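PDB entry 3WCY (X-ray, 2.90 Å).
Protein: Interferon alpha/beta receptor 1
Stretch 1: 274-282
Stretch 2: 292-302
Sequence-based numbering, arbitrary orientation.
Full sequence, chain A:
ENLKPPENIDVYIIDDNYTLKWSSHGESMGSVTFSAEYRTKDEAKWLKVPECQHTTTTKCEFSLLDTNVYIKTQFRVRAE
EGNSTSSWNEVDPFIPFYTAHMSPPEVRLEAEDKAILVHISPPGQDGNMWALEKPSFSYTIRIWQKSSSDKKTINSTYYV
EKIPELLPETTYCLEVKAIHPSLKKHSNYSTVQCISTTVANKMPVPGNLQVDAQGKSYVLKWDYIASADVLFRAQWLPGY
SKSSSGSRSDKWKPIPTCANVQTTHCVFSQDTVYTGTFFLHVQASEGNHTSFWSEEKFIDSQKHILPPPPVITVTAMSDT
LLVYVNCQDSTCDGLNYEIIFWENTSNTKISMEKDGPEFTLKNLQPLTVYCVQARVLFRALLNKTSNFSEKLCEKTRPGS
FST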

# COMPACT_ATOMS: atom_id res chain seq x y z
N TYR A 274 -17.56 -3.36 -6.46
CA TYR A 274 -16.77 -3.30 -7.69
C TYR A 274 -15.25 -3.24 -7.65
O TYR A 274 -14.64 -3.64 -8.64
N THR A 275 -14.64 -2.78 -6.55
CA THR A 275 -13.17 -2.71 -6.48
C THR A 275 -12.50 -4.06 -6.28
O THR A 275 -13.13 -4.99 -5.78
N GLY A 276 -11.24 -4.16 -6.71
CA GLY A 276 -10.43 -5.37 -6.61
C GLY A 276 -10.07 -5.72 -5.18
O GLY A 276 -9.89 -6.90 -4.84
N THR A 277 -9.94 -4.68 -4.35
CA THR A 277 -9.65 -4.78 -2.93
C THR A 277 -10.65 -3.91 -2.19
O THR A 277 -10.96 -2.80 -2.64
N PHE A 278 -11.18 -4.43 -1.07
CA PHE A 278 -12.14 -3.71 -0.24
C PHE A 278 -12.18 -4.15 1.23
O PHE A 278 -11.71 -5.24 1.57
N PHE A 279 -12.71 -3.27 2.09
CA PHE A 279 -12.86 -3.49 3.53
C PHE A 279 -14.34 -3.70 3.85
O PHE A 279 -15.19 -3.09 3.20
N LEU A 280 -14.65 -4.52 4.86
CA LEU A 280 -16.04 -4.76 5.24
C LEU A 280 -16.36 -4.44 6.72
O LEU A 280 -15.56 -4.72 7.62
N HIS A 281 -17.55 -3.85 6.94
CA HIS A 281 -18.13 -3.47 8.23
C HIS A 281 -19.19 -4.52 8.58
O HIS A 281 -19.85 -5.03 7.67
N VAL A 282 -19.36 -4.84 9.88
CA VAL A 282 -20.37 -5.82 10.31
C VAL A 282 -21.13 -5.27 11.52
O VAL A 282 -21.62 -4.15 11.49
N PHE A 292 -21.54 -0.14 18.20
CA PHE A 292 -20.44 0.48 17.46
C PHE A 292 -20.14 -0.38 16.21
O PHE A 292 -20.85 -1.35 15.94
N TRP A 293 -19.12 -0.01 15.42
CA TRP A 293 -18.76 -0.78 14.24
C TRP A 293 -17.71 -1.85 14.56
O TRP A 293 -16.82 -1.62 15.37
N SER A 294 -17.83 -3.00 13.89
CA SER A 294 -16.94 -4.15 14.00
C SER A 294 -15.57 -3.86 13.36
O SER A 294 -15.39 -2.82 12.70
N GLU A 295 -14.60 -4.79 13.53
CA GLU A 295 -13.26 -4.70 12.94
C GLU A 295 -13.41 -4.69 11.43
O GLU A 295 -14.23 -5.45 10.89
N GLU A 296 -12.66 -3.82 10.75
CA GLU A 296 -12.69 -3.71 9.29
C GLU A 296 -11.94 -4.90 8.71
O GLU A 296 -10.74 -5.05 8.94
N LYS A 297 -12.67 -5.78 8.00
CA LYS A 297 -12.08 -6.96 7.36
C LYS A 297 -11.69 -6.64 5.92
O LYS A 297 -12.56 -6.38 5.08
N PHE A 298 -10.37 -6.66 5.64
CA PHE A 298 -9.82 -6.39 4.31
C PHE A 298 -9.71 -7.68 3.54
O PHE A 298 -9.09 -8.64 4.01
N ILE A 299 -10.28 -7.70 2.33
CA ILE A 299 -10.23 -8.87 1.46
C ILE A 299 -9.93 -8.49 0.02
O ILE A 299 -10.60 -7.63 -0.55
N ASP A 300 -8.89 -9.12 -0.55
CA ASP A 300 -8.45 -8.93 -1.93
C ASP A 300 -9.11 -9.98 -2.83
O ASP A 300 -8.94 -11.17 -2.60
N SER A 301 -9.87 -9.52 -3.84
CA SER A 301 -10.53 -10.40 -4.80
C SER A 301 -9.72 -10.44 -6.09
O SER A 301 -9.82 -9.54 -6.92
N GLN A 302 -8.85 -11.46 -6.21
CA GLN A 302 -7.99 -11.60 -7.37
C GLN A 302 -8.08 -12.99 -7.99
O GLN A 302 -8.05 -13.99 -7.28

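The two strands run antiparallel, and side chains gather on both faces of the pair. Phe278, Leu280, Lys297 and Ile299 share one face. Ile299 (chi1 p) sets its CD1 over the face of the Phe278 ring (chi1 p), 3.5 Å from Phe278 CZ. The same Ile299 CD1 lies 3.8 Å from Leu280 CD1, so one methyl bridges two residues of the other strand. Leu280 is m at chi1. Lys297 (chi1 t) starts on this face, but its end leads away, and its NZ donates to Phe298 O of its own strand at 2.9 Å.

Thr277, Phe279, Phe298 and Asp300 occupy the other face. Phe279 (m) and Phe298 (t) form an oblique aromatic pair, with Phe279 CE2 3.5 Å from Phe298 CB. Phe298 also reaches Thr277, its CE1 3.6 Å from Thr277 CB.

Further along, the His281 ring stacks, offset, on the five-membered ring of Trp293 (m). The planes are nearly parallel, at 3°. His281 chi1 lies between wells, at -103°. Val282 (t) packs against Ser294 (t), CB to CB at 4.0 Å.

At the other end the edge turns polar at Ser301. Thr277 (chi1 p) packs its CG2 methyl 3.4 Å from Asp300 OD1, a contact and not a hydrogen bond. Ser301 (p) donates from OG to Gly276 O at 2.8 Å, and Ser301 N hydrogen-bonds the same oxygen, so Gly276 O accepts twice.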

# COMPACT_ATOMS: atom_id res chain seq x y z
CB TYR A 274 -17.37 -2.31 -8.69
CG TYR A 274 -17.53 -0.89 -8.19
CD1 TYR A 274 -16.51 0.05 -8.36
CD2 TYR A 274 -18.74 -0.45 -7.66
CE1 TYR A 274 -16.68 1.37 -7.97
CE2 TYR A 274 -18.92 0.87 -7.27
CZ TYR A 274 -17.88 1.79 -7.43
OH TYR A 274 -18.04 3.09 -7.03
CB THR A 275 -12.67 -1.61 -5.53
OG1 THR A 275 -13.25 -1.79 -4.23
CG2 THR A 275 -12.93 -0.21 -6.06
CB THR A 277 -8.20 -4.40 -2.59
OG1 THR A 277 -7.86 -3.14 -3.17
CG2 THR A 277 -7.21 -5.45 -3.00
CB PHE A 278 -13.54 -3.61 -0.90
CG PHE A 278 -14.32 -4.89 -1.12
CD1 PHE A 278 -15.35 -5.24 -0.26
CD2 PHE A 278 -14.09 -5.68 -2.23
CE1 PHE A 278 -16.10 -6.40 -0.48
CE2 PHE A 278 -14.84 -6.84 -2.45
CZ PHE A 278 -15.84 -7.20 -1.57
CB PHE A 279 -12.33 -2.28 4.33
CG PHE A 279 -10.86 -2.00 4.20
CD1 PHE A 279 -10.38 -1.13 3.23
CD2 PHE A 279 -9.94 -2.57 5.08
CE1 PHE A 279 -9.01 -0.87 3.12
CE2 PHE A 279 -8.58 -2.30 4.98
CZ PHE A 279 -8.12 -1.45 3.99
CB LEU A 280 -16.51 -6.18 4.86
CG LEU A 280 -16.68 -6.46 3.36
CD1 LEU A 280 -16.15 -7.82 3.00
CD2 LEU A 280 -18.13 -6.36 2.94
CB HIS A 281 -18.86 -2.12 8.09
CG HIS A 281 -18.14 -0.94 8.65
ND1 HIS A 281 -18.59 0.35 8.41
CD2 HIS A 281 -17.04 -0.88 9.44
CE1 HIS A 281 -17.75 1.14 9.05
NE2 HIS A 281 -16.80 0.45 9.68
CB VAL A 282 -19.85 -7.27 10.57
CG1 VAL A 282 -21.01 -8.27 10.55
CG2 VAL A 282 -18.78 -7.69 9.56
CB PHE A 292 -19.19 0.64 18.35
CG PHE A 292 -19.26 1.79 19.33
CD1 PHE A 292 -19.34 3.11 18.89
CD2 PHE A 292 -19.22 1.56 20.70
CE1 PHE A 292 -19.41 4.17 19.80
CE2 PHE A 292 -19.30 2.62 21.61
CZ PHE A 292 -19.39 3.92 21.16
CB TRP A 293 -18.28 0.11 13.09
CG TRP A 293 -19.38 0.88 12.42
CD1 TRP A 293 -19.57 2.22 12.44
CD2 TRP A 293 -20.41 0.34 11.59
NE1 TRP A 293 -20.66 2.56 11.68
CE2 TRP A 293 -21.20 1.42 11.15
CE3 TRP A 293 -20.76 -0.96 11.18
CZ2 TRP A 293 -22.32 1.25 10.33
CZ3 TRP A 293 -21.87 -1.13 10.36
CH2 TRP A 293 -22.63 -0.03 9.94
CB SER A 294 -17.58 -5.35 13.31
OG SER A 294 -16.70 -6.45 13.15
CB GLU A 295 -12.39 -5.89 13.38
CG GLU A 295 -10.92 -5.73 13.04
CD GLU A 295 -10.18 -7.03 12.81
OE1 GLU A 295 -9.95 -7.38 11.63
OE2 GLU A 295 -9.81 -7.69 13.80
CB GLU A 296 -12.07 -2.38 8.83
CG GLU A 296 -12.86 -1.17 9.28
CD GLU A 296 -12.05 0.07 9.61
OE1 GLU A 296 -11.09 -0.04 10.41
OE2 GLU A 296 -12.40 1.16 9.11
CB LYS A 297 -13.04 -8.17 7.44
CG LYS A 297 -12.51 -9.45 6.77
CD LYS A 297 -11.46 -10.18 7.61
CE LYS A 297 -10.80 -11.30 6.85
NZ LYS A 297 -9.77 -10.80 5.90
CB PHE A 298 -8.44 -5.73 4.41
CG PHE A 298 -7.75 -5.54 3.08
CD1 PHE A 298 -8.19 -4.58 2.18
CD2 PHE A 298 -6.66 -6.33 2.73
CE1 PHE A 298 -7.55 -4.41 0.95
CE2 PHE A 298 -6.03 -6.16 1.49
CZ PHE A 298 -6.47 -5.20 0.62
CB ILE A 299 -11.47 -9.81 1.59
CG1 ILE A 299 -12.79 -9.02 1.72
CG2 ILE A 299 -11.30 -10.80 2.74
CD1 ILE A 299 -13.57 -8.97 0.48
CB ASP A 300 -6.92 -9.01 -2.04
CG ASP A 300 -6.41 -9.33 -3.44
OD1 ASP A 300 -6.62 -8.51 -4.36
OD2 ASP A 300 -5.84 -10.43 -3.62
CB SER A 301 -11.97 -9.95 -5.05
OG SER A 301 -12.05 -8.62 -5.51
CB GLN A 302 -6.54 -11.24 -7.04
CG GLN A 302 -5.78 -10.60 -8.20
CD GLN A 302 -6.29 -9.21 -8.53
OE1 GLN A 302 -5.97 -8.23 -7.85
NE2 GLN A 302 -7.10 -9.10 -9.57